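Local coordinates for protein AmbC (Sorangium cellulosum, PDB 5O15) that forms the bifunctional dehydratase-cyclase domain of a polyketide synthase in ambruticin biosynthesis, probably removing water from a chain intermediate and then closing an oxygen heterocycle, at residues 194-199 with 251-256; 207-212 with 245-250; 30-35 with 103-108; 75-80 with 110-115; 236-241 with 293-298. All coordinates share one frame; numbering follows the deposited sequence. Where two conformers were deposited one is given.

Contact 1. Residues 194-199 with 251-256; sequences LALPEG and GAAALR
With CG anti to its own carbonyl carbon (chi1 -70°), Leu-196 brings that atom to 3.6 Å from Ala-253 O. Its CD1 branch passes alongside the same carbonyl and approaches the CB of Ala-253 at 4.4 Å. Leu-194 takes a similar first torsion (chi1 -51°), which sets CG beside the backbone N and 4.1 Å from Leu-255 O. Across this contact, then, both leucines set carbons beside carbonyl oxygens that are engaged in backbone bonds.

Those bonds define the pairing. Leu-194 N donates to Leu-255 O at 2.8 Å, and Leu-255 N returns a bond to Leu-194 O at 2.9 Å, the signature of an antiparallel hydrogen-bonded pair. One step on, Ala-195 and Ala-254 form a non-hydrogen-bonded pair whose CB atoms meet at 4.0 Å, on the sheet face opposite the two leucines Leu-194 and Leu-255. The pairing outlasts the regular strand: Leu-196 N reaches Ala-253 O at 3.1 Å, and the bond is almost straight, 176° at the hydrogen. Ala-253 O accepts a second hydrogen bond, from a water that also donates to Leu-196 O at 2.8 Å, so a solvent bridge closes the frayed end.

Helix 211-225 covers the leucine face, where Leu-213 touches both Leu-194 and Leu-255. A curved antiparallel sheet laid against a long central helix is the hallmark of a hotdog fold, and these two neighbouring strands belong to the one that wraps helix 211-225 in this double-hotdog domain.

Contact 2. Residues 207-212 with 245-250; sequences FGLHPA and VALEAR
Apolar contact between Leu-247 and both the Gly-208 main chain and the Leu-209 side chain carries much of this meeting. In the conformer described here, Leu-247 CD1 stands 3.7 Å from Gly-208 C, while its other branch, CD2, meets Leu-209 CB at 4.0 Å. Gly-208 presents no side chain to this CD1 methyl, which can therefore come right up to the main chain.

The polar contacts between the segments are indirect or weak in kind. Arg-250 CA points a C-H at Gly-208 O, 3.3 Å away with 137° at the hydrogen. One water donates to both Gly-208 O and Ala-249 O, at 2.8 Å from the former, and so ties the two carbonyls together where no direct bond joins the segments.

One capping bond lies within 207-212. His-210 occupies the N-cap position, and its ND1 accepts from Ala-212 N at 3.0 Å with the donor lying in the imidazole plane, which would help to fix the ring's rotation. From outside, Glu-66 of helix 61-75 receives the N-H groups of Gly-208 and Leu-209 on its carboxylate.

The His-Pro-Ala sequence here starts helix 211-225, the central hotdog helix that in related polyketide synthase dehydratases carries a catalytic aspartate.

Contact 3. Residues 30-35 with 103-108; sequences DRDGYV and VEALDA
Tyr-34 and Val-103 make the compact part of this contact. They form an antiparallel hydrogen-bonded pair, with Tyr-34 N to Val-103 O at 3.0 Å and Val-103 N to Tyr-34 O at 2.9 Å. Tyr-34 CB meets Val-103 CB at 4.1 Å, on the face that Val-75 of helix 61-75 covers. Gly-33 continues the close approach, its CA 3.2 Å from Val-103 O.

Beyond this pair side chains and water take over. Asp-32 holds CG anti to the backbone N (chi1 -178°), and OD2 accepts from Leu-106 N at 3.0 Å, the donor standing well above the carboxylate plane. A water bridges the same OD2 to Leu-106 O, while OD1 forms a salt bridge with Arg-112. An alanine at Asp-32 would probably leave Leu-106 N without this acceptor and Arg-112 without its charged mate.

A looser, solvent-bridged edge is the long salt bridge from Arg-31 NH1 to Glu-104 OE1, 3.9 Å, supplemented by a water that accepts a hydrogen bond from NH1 and donates to Glu-104 OE2 and Val-103 O.

This is the fraying end of two neighbouring antiparallel strands, 34-41 and 96-103, in the first hotdog sheet.

Contact 4. Residues 75-80 with 110-115; sequences VGLPSV and GRRGFA
Val-75 and Leu-77 pack against the aliphatic stem of Arg-112 from the same general side, the valine farther toward NE. The arginine CG is anti to the carbonyl carbon (chi1 -64°), and from CG to NE the chain is extended, so a long hydrocarbon flank faces the two apolar residues. Leu-77 CD1 touches that flank at two points, lying 3.9 Å from Arg-112 CG and equally near CD. Its other branch turns elsewhere: Leu-77 CD2 rests 3.8 Å from Gly-110 O. Val-75 places CG2 between the backbone N and the carbonyl carbon, the crowded position, and from there this methyl meets Arg-112 CD at 4.0 Å.

At the polar end, water mediates. A water at the guanidinium edge, in its plane, accepts from Arg-112 NE at 2.8 Å and donates to Val-75 O at 2.8 Å. A second water also donates to Val-75 O but is held only weakly by NH2. NH1 donates to Glu-104 O, its strongest polar partner, besides its salt bridge to Asp-32. A leucine in place of Arg-112 would probably leave the Asp-32 carboxylate without its counter-charge and Glu-104 O without this donor.

Farther along, Val-80 CG1 approaches Phe-114 CE1 obliquely at 4.2 Å.

Gly-76, with positive phi, ends helix 61-75 in a Schellman motif, and the chain then enters strand 79-85. No direct hydrogen bond joins the two segments: strand 112-120 pairs instead with 96-103 and 129-137, and the side chains of Val-80 and Phe-114 both rest on Ala-68 of the helix.

Contact 5. Residues 236-241 with 293-298; sequences IPMPFA and RWATAE
Arg-293 reaches over the ring of Phe-240. CB already touches the ring, 3.9 Å from Phe-240 CD2. CG, anti to the backbone N, then CD and NE make no close contact across the pair; the bend at chi3 (-65°) carries NE off the extended line, and only beyond it do CZ, NH1 and NH2 come over the ring. CZ lies 4.0 Å from the ring centroid, only 15° off the normal, a cation-pi contact. At the tip, NH1 sits 3.6 Å from Phe-240 CD2 and NH2 3.6 Å from Phe-240 CZ. The guanidinium is thus stacked on the ring, its plane tilted by 23°.

The neighbouring residues use the other face of the sheet. Pro-237 and Trp-294 form a non-hydrogen-bonded pair. Pro-237 CD stands 3.7 Å above the centroid of the six-membered ring of Trp-294, almost on its normal, a CH-pi contact. Proline's missing N-H costs no bond in this pairing, because the backbone bonds fall on the flanking pairs. Ile-236 and Ala-295 exchange two, and so do Met-238 and Arg-293. Met-238 CG presses on Ala-295 CB at 3.4 Å, tighter than usual.

The pairing of strands 236-247 and 283-295 thus rests on four backbone bonds, three with donors above the carbonyl plane, and passes into a classic beta bulge where Phe-240 and Ala-241 face Arg-291. Chemically, the aromatic ring probably stabilises the arginine's charge without neutralising it.

In the fold
Contacts 1 and 2 adjoin, with Gly-251 N 2.9 Å from Gly-208 O, a probable hydrogen bond. Contact 2 leads into helix 211-225, which in related dehydratases bears the catalytic aspartate, so it probably lies close to the active site. Contacts 3 and 4 are similarly joined, Glu-104 N lying 2.9 Å from Gly-113 O. Between these two groups runs the seam of the double hotdog: Val-245 N of contact 2 is 2.9 Å from Val-80 O of contact 4. Contact 5 shares strand 236-247 with contact 2 but lies across the chain's centre, their centres about 23 Å apart. The widest separation, about 34 Å between centres, is between contacts 1 and 3.

Contact 1. Residues 194-199 with 251-256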
# COMPACT_ATOMS: atom_id res chain seq x y z
N LEU A 194 -8.25 -0.75 12.02
CA LEU A 194 -8.33 -1.17 10.63
C LEU A 194 -8.77 -2.63 10.59
O LEU A 194 -8.29 -3.45 11.36
CB LEU A 194 -6.98 -1.06 9.94
CG LEU A 194 -6.25 0.28 10.07
CD1 LEU A 194 -4.95 0.24 9.26
CD2 LEU A 194 -7.09 1.47 9.64
N ALA A 195 -9.66 -2.97 9.67
CA ALA A 195 -10.08 -4.36 9.55
C ALA A 195 -10.55 -4.62 8.14
O ALA A 195 -11.31 -3.82 7.59
CB ALA A 195 -11.22 -4.70 10.52
N LEU A 196 -10.08 -5.72 7.57
CA LEU A 196 -10.57 -6.16 6.27
C LEU A 196 -12.05 -6.56 6.40
O LEU A 196 -12.45 -7.22 7.37
CB LEU A 196 -9.78 -7.36 5.78
CG LEU A 196 -8.31 -7.14 5.35
CD1 LEU A 196 -7.62 -8.45 5.08
CD2 LEU A 196 -8.22 -6.33 4.12
N PRO A 197 -12.88 -6.17 5.44
CA PRO A 197 -14.28 -6.60 5.44
C PRO A 197 -14.42 -8.11 5.26
O PRO A 197 -13.51 -8.81 4.80
CB PRO A 197 -14.89 -5.86 4.24
CG PRO A 197 -13.93 -4.77 3.94
CD PRO A 197 -12.59 -5.20 4.37
N GLU A 198 -15.59 -8.59 5.66
CA GLU A 198 -15.93 -9.99 5.52
C GLU A 198 -15.72 -10.43 4.08
O GLU A 198 -15.94 -9.66 3.14
CB GLU A 198 -17.39 -10.17 5.94
CG GLU A 198 -18.03 -11.51 5.61
CD GLU A 198 -19.51 -11.56 6.02
OE1 GLU A 198 -19.94 -10.73 6.86
OE2 GLU A 198 -20.25 -12.43 5.50
N GLY A 199 -15.28 -11.67 3.92
CA GLY A 199 -15.01 -12.23 2.61
C GLY A 199 -13.58 -11.93 2.23
O GLY A 199 -12.77 -12.84 2.06
N GLY A 251 0.59 -11.71 7.23
CA GLY A 251 -0.75 -12.30 7.20
C GLY A 251 -1.82 -11.67 8.07
O GLY A 251 -2.88 -12.28 8.24
N ALA A 252 -1.60 -10.48 8.61
CA ALA A 252 -2.60 -9.86 9.47
C ALA A 252 -3.88 -9.50 8.71
O ALA A 252 -3.85 -9.14 7.54
CB ALA A 252 -2.02 -8.59 10.08
N ALA A 253 -5.02 -9.57 9.41
CA ALA A 253 -6.31 -9.20 8.85
C ALA A 253 -6.90 -7.94 9.45
O ALA A 253 -7.82 -7.36 8.87
CB ALA A 253 -7.32 -10.34 9.02
N ALA A 254 -6.42 -7.54 10.62
CA ALA A 254 -6.96 -6.38 11.32
C ALA A 254 -5.84 -5.89 12.23
O ALA A 254 -5.06 -6.70 12.73
CB ALA A 254 -8.23 -6.76 12.11
N LEU A 255 -5.80 -4.58 12.46
CA LEU A 255 -4.65 -3.91 13.06
C LEU A 255 -5.11 -2.64 13.73
O LEU A 255 -6.14 -2.09 13.37
CB LEU A 255 -3.61 -3.48 11.98
CG LEU A 255 -3.03 -4.59 11.17
CD1 LEU A 255 -2.30 -4.07 9.93
CD2 LEU A 255 -1.99 -5.35 12.00
N ARG A 256 -4.27 -2.14 14.63
CA ARG A 256 -4.30 -0.74 15.02
C ARG A 256 -3.19 -0.00 14.30
O ARG A 256 -2.13 -0.56 14.03
CB ARG A 256 -4.19 -0.55 16.52
CG ARG A 256 -5.47 -0.90 17.22
CD ARG A 256 -5.41 -0.70 18.70
NE ARG A 256 -6.72 -0.98 19.29
CZ ARG A 256 -6.94 -1.20 20.57
NH1 ARG A 256 -5.96 -1.14 21.45
NH2 ARG A 256 -8.18 -1.46 21.00
O HOH W 1 -10.72 -8.35 9.29

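Contact 2. Residues 207-212 with 245-250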
# COMPACT_ATOMS: atom_id res chain seq x y z
N PHE A 207 -1.18 -13.14 2.23
CA PHE A 207 -0.34 -12.01 1.85
C PHE A 207 0.64 -11.70 2.97
O PHE A 207 0.43 -12.06 4.12
CB PHE A 207 -1.22 -10.77 1.58
CG PHE A 207 -2.06 -10.87 0.32
CD1 PHE A 207 -1.52 -10.50 -0.90
CD2 PHE A 207 -3.34 -11.36 0.35
CE1 PHE A 207 -2.27 -10.59 -2.05
CE2 PHE A 207 -4.08 -11.46 -0.81
CZ PHE A 207 -3.55 -11.07 -2.01
N GLY A 208 1.71 -11.00 2.61
CA GLY A 208 2.57 -10.44 3.63
C GLY A 208 1.81 -9.39 4.42
O GLY A 208 1.65 -9.48 5.64
N LEU A 209 1.34 -8.36 3.72
CA LEU A 209 0.41 -7.39 4.26
C LEU A 209 -0.63 -7.12 3.20
O LEU A 209 -0.34 -6.52 2.15
CB LEU A 209 1.15 -6.13 4.69
CG LEU A 209 0.27 -5.05 5.30
CD1 LEU A 209 -0.56 -5.55 6.48
CD2 LEU A 209 1.12 -3.88 5.72
N HIS A 210 -1.86 -7.60 3.44
CA HIS A 210 -2.88 -7.50 2.43
C HIS A 210 -2.96 -6.05 1.96
O HIS A 210 -3.11 -5.13 2.79
CB HIS A 210 -4.22 -7.91 3.03
CG HIS A 210 -5.29 -8.16 2.03
ND1 HIS A 210 -5.81 -7.15 1.25
CD2 HIS A 210 -5.96 -9.29 1.69
CE1 HIS A 210 -6.78 -7.64 0.48
NE2 HIS A 210 -6.89 -8.94 0.74
N PRO A 211 -2.93 -5.80 0.66
CA PRO A 211 -2.94 -4.41 0.18
C PRO A 211 -4.14 -3.60 0.61
O PRO A 211 -4.02 -2.38 0.78
CB PRO A 211 -2.87 -4.59 -1.34
CG PRO A 211 -2.11 -5.86 -1.52
CD PRO A 211 -2.58 -6.76 -0.41
N ALA A 212 -5.30 -4.24 0.79
CA ALA A 212 -6.46 -3.48 1.25
C ALA A 212 -6.34 -3.08 2.72
O ALA A 212 -6.94 -2.08 3.13
CB ALA A 212 -7.75 -4.26 1.00
N VAL A 245 9.91 0.62 4.49
CA VAL A 245 8.74 -0.22 4.77
C VAL A 245 9.24 -1.60 5.17
O VAL A 245 9.93 -2.27 4.37
CB VAL A 245 7.82 -0.33 3.56
CG1 VAL A 245 6.56 -1.05 3.97
CG2 VAL A 245 7.50 1.02 2.98
N ALA A 246 8.94 -2.03 6.38
CA ALA A 246 9.43 -3.32 6.84
C ALA A 246 8.29 -4.03 7.57
O ALA A 246 7.53 -3.41 8.35
CB ALA A 246 10.59 -3.15 7.81
N LEU A 247 8.14 -5.32 7.30
CA LEU A 247 7.20 -6.17 8.04
C LEU A 247 7.90 -6.90 9.16
O LEU A 247 9.03 -7.40 9.01
CB LEU A 247 6.56 -7.25 7.20
CG LEU A 247 5.82 -6.81 5.97
CD1 LEU A 247 5.18 -8.01 5.28
CD2 LEU A 247 4.77 -5.77 6.31
N GLU A 248 7.20 -7.01 10.26
CA GLU A 248 7.60 -7.85 11.39
C GLU A 248 6.78 -9.12 11.49
O GLU A 248 7.26 -10.12 12.04
CB GLU A 248 7.42 -7.09 12.72
CG GLU A 248 8.12 -5.76 12.80
CD GLU A 248 9.62 -5.88 12.68
OE1 GLU A 248 10.19 -6.87 13.19
OE2 GLU A 248 10.21 -4.97 12.06
N ALA A 249 5.56 -9.09 10.98
CA ALA A 249 4.68 -10.24 11.03
C ALA A 249 3.81 -10.24 9.78
O ALA A 249 3.25 -9.21 9.42
CB ALA A 249 3.81 -10.19 12.29
N ARG A 250 3.65 -11.40 9.16
CA ARG A 250 2.91 -11.53 7.91
C ARG A 250 1.50 -12.08 8.12
O ARG A 250 1.25 -12.85 9.05
CB ARG A 250 3.69 -12.43 6.95
CG ARG A 250 4.99 -11.80 6.45
CD ARG A 250 6.18 -12.75 6.43
NE ARG A 250 7.42 -12.01 6.24
CZ ARG A 250 8.17 -11.50 7.22
NH1 ARG A 250 7.81 -11.66 8.49
NH2 ARG A 250 9.28 -10.83 6.94
O HOH W 2 0.73 -8.62 8.15

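Contact 3. Residues 30-35 with 103-108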
# COMPACT_ATOMS: atom_id res chain seq x y z
N ASP A 30 23.64 -16.45 -13.99
CA ASP A 30 24.75 -15.79 -14.67
C ASP A 30 25.13 -14.45 -14.04
O ASP A 30 26.10 -13.83 -14.48
CB ASP A 30 24.41 -15.59 -16.15
CG ASP A 30 23.27 -14.58 -16.38
OD1 ASP A 30 22.33 -14.37 -15.52
OD2 ASP A 30 23.34 -13.99 -17.47
N ARG A 31 24.38 -13.99 -13.03
CA ARG A 31 24.63 -12.73 -12.34
C ARG A 31 23.88 -12.78 -11.01
O ARG A 31 23.05 -13.67 -10.78
CB ARG A 31 24.16 -11.54 -13.18
CG ARG A 31 22.69 -11.56 -13.59
CD ARG A 31 22.38 -10.35 -14.49
NE ARG A 31 21.09 -10.44 -15.19
CZ ARG A 31 19.95 -9.91 -14.78
NH1 ARG A 31 19.90 -9.23 -13.65
NH2 ARG A 31 18.88 -10.08 -15.53
N ASP A 32 24.24 -11.86 -10.12
CA ASP A 32 23.55 -11.73 -8.83
C ASP A 32 22.24 -10.99 -9.07
O ASP A 32 22.21 -9.77 -9.19
CB ASP A 32 24.42 -10.97 -7.84
CG ASP A 32 23.76 -10.84 -6.46
OD1 ASP A 32 22.78 -11.55 -6.21
OD2 ASP A 32 24.25 -10.07 -5.60
N GLY A 33 21.18 -11.76 -9.19
CA GLY A 33 19.87 -11.16 -9.37
C GLY A 33 18.80 -12.22 -9.25
O GLY A 33 19.07 -13.42 -9.18
N TYR A 34 17.56 -11.75 -9.27
CA TYR A 34 16.39 -12.61 -9.15
C TYR A 34 15.30 -12.11 -10.08
O TYR A 34 15.20 -10.91 -10.35
CB TYR A 34 15.78 -12.63 -7.74
CG TYR A 34 16.68 -13.22 -6.69
CD1 TYR A 34 17.75 -12.50 -6.17
CD2 TYR A 34 16.40 -14.45 -6.13
CE1 TYR A 34 18.55 -13.02 -5.16
CE2 TYR A 34 17.20 -14.99 -5.12
CZ TYR A 34 18.26 -14.27 -4.63
OH TYR A 34 19.03 -14.80 -3.62
N VAL A 35 14.44 -13.04 -10.50
CA VAL A 35 13.27 -12.73 -11.33
C VAL A 35 12.08 -13.48 -10.74
O VAL A 35 12.04 -14.72 -10.77
CB VAL A 35 13.47 -13.10 -12.80
CG1 VAL A 35 12.23 -12.75 -13.60
CG2 VAL A 35 14.67 -12.35 -13.35
N VAL A 103 14.98 -8.11 -9.52
CA VAL A 103 15.81 -7.72 -8.41
C VAL A 103 17.26 -7.75 -8.88
O VAL A 103 17.71 -8.78 -9.43
CB VAL A 103 15.62 -8.62 -7.17
CG1 VAL A 103 16.41 -8.05 -5.98
CG2 VAL A 103 14.13 -8.72 -6.78
N GLU A 104 17.99 -6.69 -8.60
CA GLU A 104 19.35 -6.49 -9.07
C GLU A 104 20.34 -6.93 -8.00
O GLU A 104 20.00 -7.44 -6.93
CB GLU A 104 19.54 -5.01 -9.42
CG GLU A 104 18.56 -4.45 -10.45
CD GLU A 104 18.52 -5.28 -11.70
OE1 GLU A 104 19.61 -5.61 -12.21
OE2 GLU A 104 17.42 -5.64 -12.18
N ALA A 105 21.62 -6.77 -8.35
CA ALA A 105 22.70 -7.27 -7.51
C ALA A 105 22.83 -6.53 -6.18
O ALA A 105 22.58 -5.33 -6.07
CB ALA A 105 24.04 -7.15 -8.25
N LEU A 106 23.26 -7.27 -5.16
CA LEU A 106 23.56 -6.69 -3.86
C LEU A 106 24.79 -5.82 -3.96
O LEU A 106 25.86 -6.29 -4.38
CB LEU A 106 23.81 -7.82 -2.86
CG LEU A 106 23.91 -7.38 -1.41
CD1 LEU A 106 22.54 -6.99 -0.82
CD2 LEU A 106 24.53 -8.47 -0.57
N ASP A 107 24.70 -4.58 -3.56
CA ASP A 107 25.80 -3.64 -3.63
C ASP A 107 26.59 -3.65 -2.32
O ASP A 107 26.28 -4.37 -1.37
CB ASP A 107 25.32 -2.26 -4.09
CG ASP A 107 24.53 -1.50 -3.05
OD1 ASP A 107 24.59 -1.83 -1.86
OD2 ASP A 107 23.82 -0.56 -3.47
N ALA A 108 27.65 -2.85 -2.28
CA ALA A 108 28.54 -2.88 -1.14
C ALA A 108 27.91 -2.30 0.12
O ALA A 108 28.46 -2.48 1.21
CB ALA A 108 29.84 -2.14 -1.47
O HOH W 3 17.38 -8.32 -12.42
O HOH W 4 26.47 -8.65 -5.80

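Contact 4. Residues 75-80 with 110-115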
# COMPACT_ATOMS: atom_id res chain seq x y z
N VAL A 75 14.67 -12.56 -1.32
CA VAL A 75 16.11 -12.35 -1.50
C VAL A 75 16.84 -12.19 -0.18
O VAL A 75 18.07 -11.99 -0.18
CB VAL A 75 16.42 -11.18 -2.47
CG1 VAL A 75 15.63 -11.36 -3.74
CG2 VAL A 75 16.15 -9.81 -1.83
N GLY A 76 16.13 -12.29 0.93
CA GLY A 76 16.77 -12.24 2.23
C GLY A 76 17.11 -10.86 2.72
O GLY A 76 18.09 -10.71 3.46
N LEU A 77 16.34 -9.84 2.32
CA LEU A 77 16.53 -8.53 2.88
C LEU A 77 15.29 -8.12 3.67
O LEU A 77 14.18 -8.48 3.29
CB LEU A 77 16.77 -7.49 1.77
CG LEU A 77 18.13 -7.60 1.08
CD1 LEU A 77 18.21 -6.68 -0.15
CD2 LEU A 77 19.25 -7.30 2.08
N PRO A 78 15.46 -7.34 4.74
CA PRO A 78 14.34 -7.11 5.66
C PRO A 78 13.42 -5.97 5.30
O PRO A 78 12.35 -5.86 5.94
CB PRO A 78 15.05 -6.85 7.00
CG PRO A 78 16.35 -6.25 6.62
CD PRO A 78 16.77 -6.97 5.35
N SER A 79 13.77 -5.10 4.37
CA SER A 79 13.01 -3.87 4.19
C SER A 79 13.02 -3.40 2.74
O SER A 79 13.97 -3.67 1.96
CB SER A 79 13.63 -2.81 5.08
OG SER A 79 12.86 -1.64 5.08
N VAL A 80 11.95 -2.69 2.39
CA VAL A 80 11.88 -1.86 1.20
C VAL A 80 12.38 -0.49 1.61
O VAL A 80 11.69 0.28 2.28
CB VAL A 80 10.46 -1.82 0.65
CG1 VAL A 80 10.40 -0.95 -0.59
CG2 VAL A 80 9.98 -3.22 0.38
N GLY A 110 24.82 -3.19 0.93
CA GLY A 110 23.81 -4.13 1.34
C GLY A 110 22.43 -3.84 0.77
O GLY A 110 21.42 -4.20 1.40
N ARG A 111 22.35 -3.22 -0.41
CA ARG A 111 21.08 -2.83 -1.00
C ARG A 111 20.96 -3.41 -2.39
O ARG A 111 22.00 -3.67 -3.06
CB ARG A 111 21.01 -1.32 -1.07
CG ARG A 111 21.00 -0.72 0.31
CD ARG A 111 21.51 0.72 0.33
NE ARG A 111 20.58 1.65 -0.29
CZ ARG A 111 19.49 2.13 0.31
NH1 ARG A 111 19.17 1.73 1.53
NH2 ARG A 111 18.69 3.00 -0.32
N ARG A 112 19.73 -3.66 -2.84
CA ARG A 112 19.43 -4.18 -4.17
C ARG A 112 18.38 -3.32 -4.84
O ARG A 112 17.29 -3.09 -4.26
CB ARG A 112 18.90 -5.61 -4.15
CG ARG A 112 19.86 -6.68 -3.64
CD ARG A 112 19.18 -8.01 -3.65
NE ARG A 112 19.99 -9.12 -3.18
CZ ARG A 112 20.70 -9.90 -3.98
NH1 ARG A 112 20.71 -9.69 -5.29
NH2 ARG A 112 21.39 -10.91 -3.46
N GLY A 113 18.61 -2.89 -6.07
CA GLY A 113 17.52 -2.29 -6.83
C GLY A 113 16.47 -3.31 -7.21
O GLY A 113 16.71 -4.51 -7.27
N PHE A 114 15.25 -2.83 -7.45
CA PHE A 114 14.19 -3.70 -7.93
C PHE A 114 13.24 -2.91 -8.81
O PHE A 114 13.21 -1.68 -8.77
CB PHE A 114 13.42 -4.37 -6.77
CG PHE A 114 12.50 -3.43 -6.06
CD1 PHE A 114 12.94 -2.68 -5.00
CD2 PHE A 114 11.19 -3.28 -6.50
CE1 PHE A 114 12.09 -1.79 -4.36
CE2 PHE A 114 10.30 -2.38 -5.84
CZ PHE A 114 10.77 -1.65 -4.81
N ALA A 115 12.42 -3.62 -9.56
CA ALA A 115 11.34 -3.01 -10.33
C ALA A 115 10.16 -3.98 -10.37
O ALA A 115 10.35 -5.19 -10.27
CB ALA A 115 11.74 -2.62 -11.75
O HOH W 5 20.14 -10.19 -0.55
O HOH W 6 20.30 -13.30 -1.45

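Contact 5. Residues 236-241 with 293-298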
# COMPACT_ATOMS: atom_id res chain seq x y z
N ILE A 236 -7.94 13.76 -5.52
CA ILE A 236 -7.57 12.93 -4.38
C ILE A 236 -6.05 12.87 -4.27
O ILE A 236 -5.36 12.83 -5.31
CB ILE A 236 -8.16 11.52 -4.51
CG1 ILE A 236 -8.13 10.79 -3.16
CG2 ILE A 236 -7.45 10.71 -5.64
CD1 ILE A 236 -8.86 9.45 -3.15
N PRO A 237 -5.46 12.85 -3.08
CA PRO A 237 -4.01 12.53 -3.00
C PRO A 237 -3.76 11.10 -3.40
O PRO A 237 -4.37 10.17 -2.87
CB PRO A 237 -3.67 12.76 -1.52
CG PRO A 237 -4.79 13.63 -0.99
CD PRO A 237 -6.02 13.23 -1.76
N MET A 238 -2.75 10.91 -4.26
CA MET A 238 -2.36 9.62 -4.81
C MET A 238 -0.94 9.31 -4.34
O MET A 238 -0.03 10.13 -4.55
CB MET A 238 -2.30 9.71 -6.34
CG MET A 238 -3.55 10.05 -7.07
SD MET A 238 -4.39 8.55 -7.51
CE MET A 238 -3.27 7.52 -8.46
N PRO A 239 -0.70 8.16 -3.73
CA PRO A 239 0.66 7.81 -3.30
C PRO A 239 1.61 7.75 -4.49
O PRO A 239 1.29 7.18 -5.53
CB PRO A 239 0.50 6.40 -2.74
CG PRO A 239 -0.97 6.30 -2.39
CD PRO A 239 -1.67 7.10 -3.42
N PHE A 240 2.80 8.35 -4.33
CA PHE A 240 3.84 8.21 -5.34
C PHE A 240 5.16 7.69 -4.81
O PHE A 240 6.00 7.28 -5.62
CB PHE A 240 4.06 9.52 -6.13
CG PHE A 240 4.66 10.63 -5.32
CD1 PHE A 240 6.03 10.79 -5.24
CD2 PHE A 240 3.84 11.53 -4.67
CE1 PHE A 240 6.58 11.80 -4.50
CE2 PHE A 240 4.37 12.55 -3.93
CZ PHE A 240 5.75 12.69 -3.85
N ALA A 241 5.37 7.65 -3.50
CA ALA A 241 6.63 7.18 -2.97
C ALA A 241 6.46 6.67 -1.55
O ALA A 241 5.64 7.19 -0.79
CB ALA A 241 7.71 8.26 -2.99
N ARG A 293 0.54 12.91 -3.76
CA ARG A 293 0.32 14.17 -4.46
C ARG A 293 -1.11 14.22 -4.97
O ARG A 293 -1.61 13.23 -5.51
CB ARG A 293 1.27 14.24 -5.67
CG ARG A 293 1.16 15.48 -6.49
CD ARG A 293 2.16 15.48 -7.64
NE ARG A 293 3.55 15.52 -7.19
CZ ARG A 293 4.42 14.51 -7.27
NH1 ARG A 293 4.07 13.34 -7.80
NH2 ARG A 293 5.66 14.68 -6.84
N TRP A 294 -1.75 15.38 -4.82
CA TRP A 294 -3.11 15.55 -5.31
C TRP A 294 -3.18 15.34 -6.82
O TRP A 294 -2.33 15.84 -7.56
CB TRP A 294 -3.61 16.95 -4.96
CG TRP A 294 -3.98 17.09 -3.51
CD1 TRP A 294 -3.15 17.35 -2.46
CD2 TRP A 294 -5.28 16.95 -2.96
NE1 TRP A 294 -3.87 17.41 -1.28
CE2 TRP A 294 -5.18 17.16 -1.58
CE3 TRP A 294 -6.54 16.68 -3.51
CZ2 TRP A 294 -6.28 17.11 -0.74
CZ3 TRP A 294 -7.63 16.63 -2.67
CH2 TRP A 294 -7.49 16.83 -1.30
N ALA A 295 -4.19 14.59 -7.26
CA ALA A 295 -4.38 14.26 -8.67
C ALA A 295 -5.84 14.45 -9.03
O ALA A 295 -6.75 14.14 -8.24
CB ALA A 295 -4.02 12.80 -8.94
N THR A 296 -6.08 14.94 -10.24
CA THR A 296 -7.45 15.06 -10.74
C THR A 296 -7.90 13.76 -11.39
O THR A 296 -7.10 12.87 -11.71
CB THR A 296 -7.52 16.14 -11.82
OG1 THR A 296 -6.78 15.69 -12.95
CG2 THR A 296 -6.98 17.47 -11.33
N ALA A 297 -9.22 13.67 -11.61
CA ALA A 297 -9.79 12.49 -12.26
C ALA A 297 -9.17 12.27 -13.63
O ALA A 297 -8.91 11.13 -14.02
CB ALA A 297 -11.32 12.62 -12.36
N GLU A 298 -9.03 13.34 -14.41
CA GLU A 298 -8.46 13.22 -15.75
C GLU A 298 -7.00 12.78 -15.69
O GLU A 298 -6.55 11.99 -16.53
CB GLU A 298 -8.59 14.55 -16.47
CG GLU A 298 -8.02 14.57 -17.88
CD GLU A 298 -8.64 13.54 -18.80
OE1 GLU A 298 -8.02 13.23 -19.84
OE2 GLU A 298 -9.74 13.03 -18.50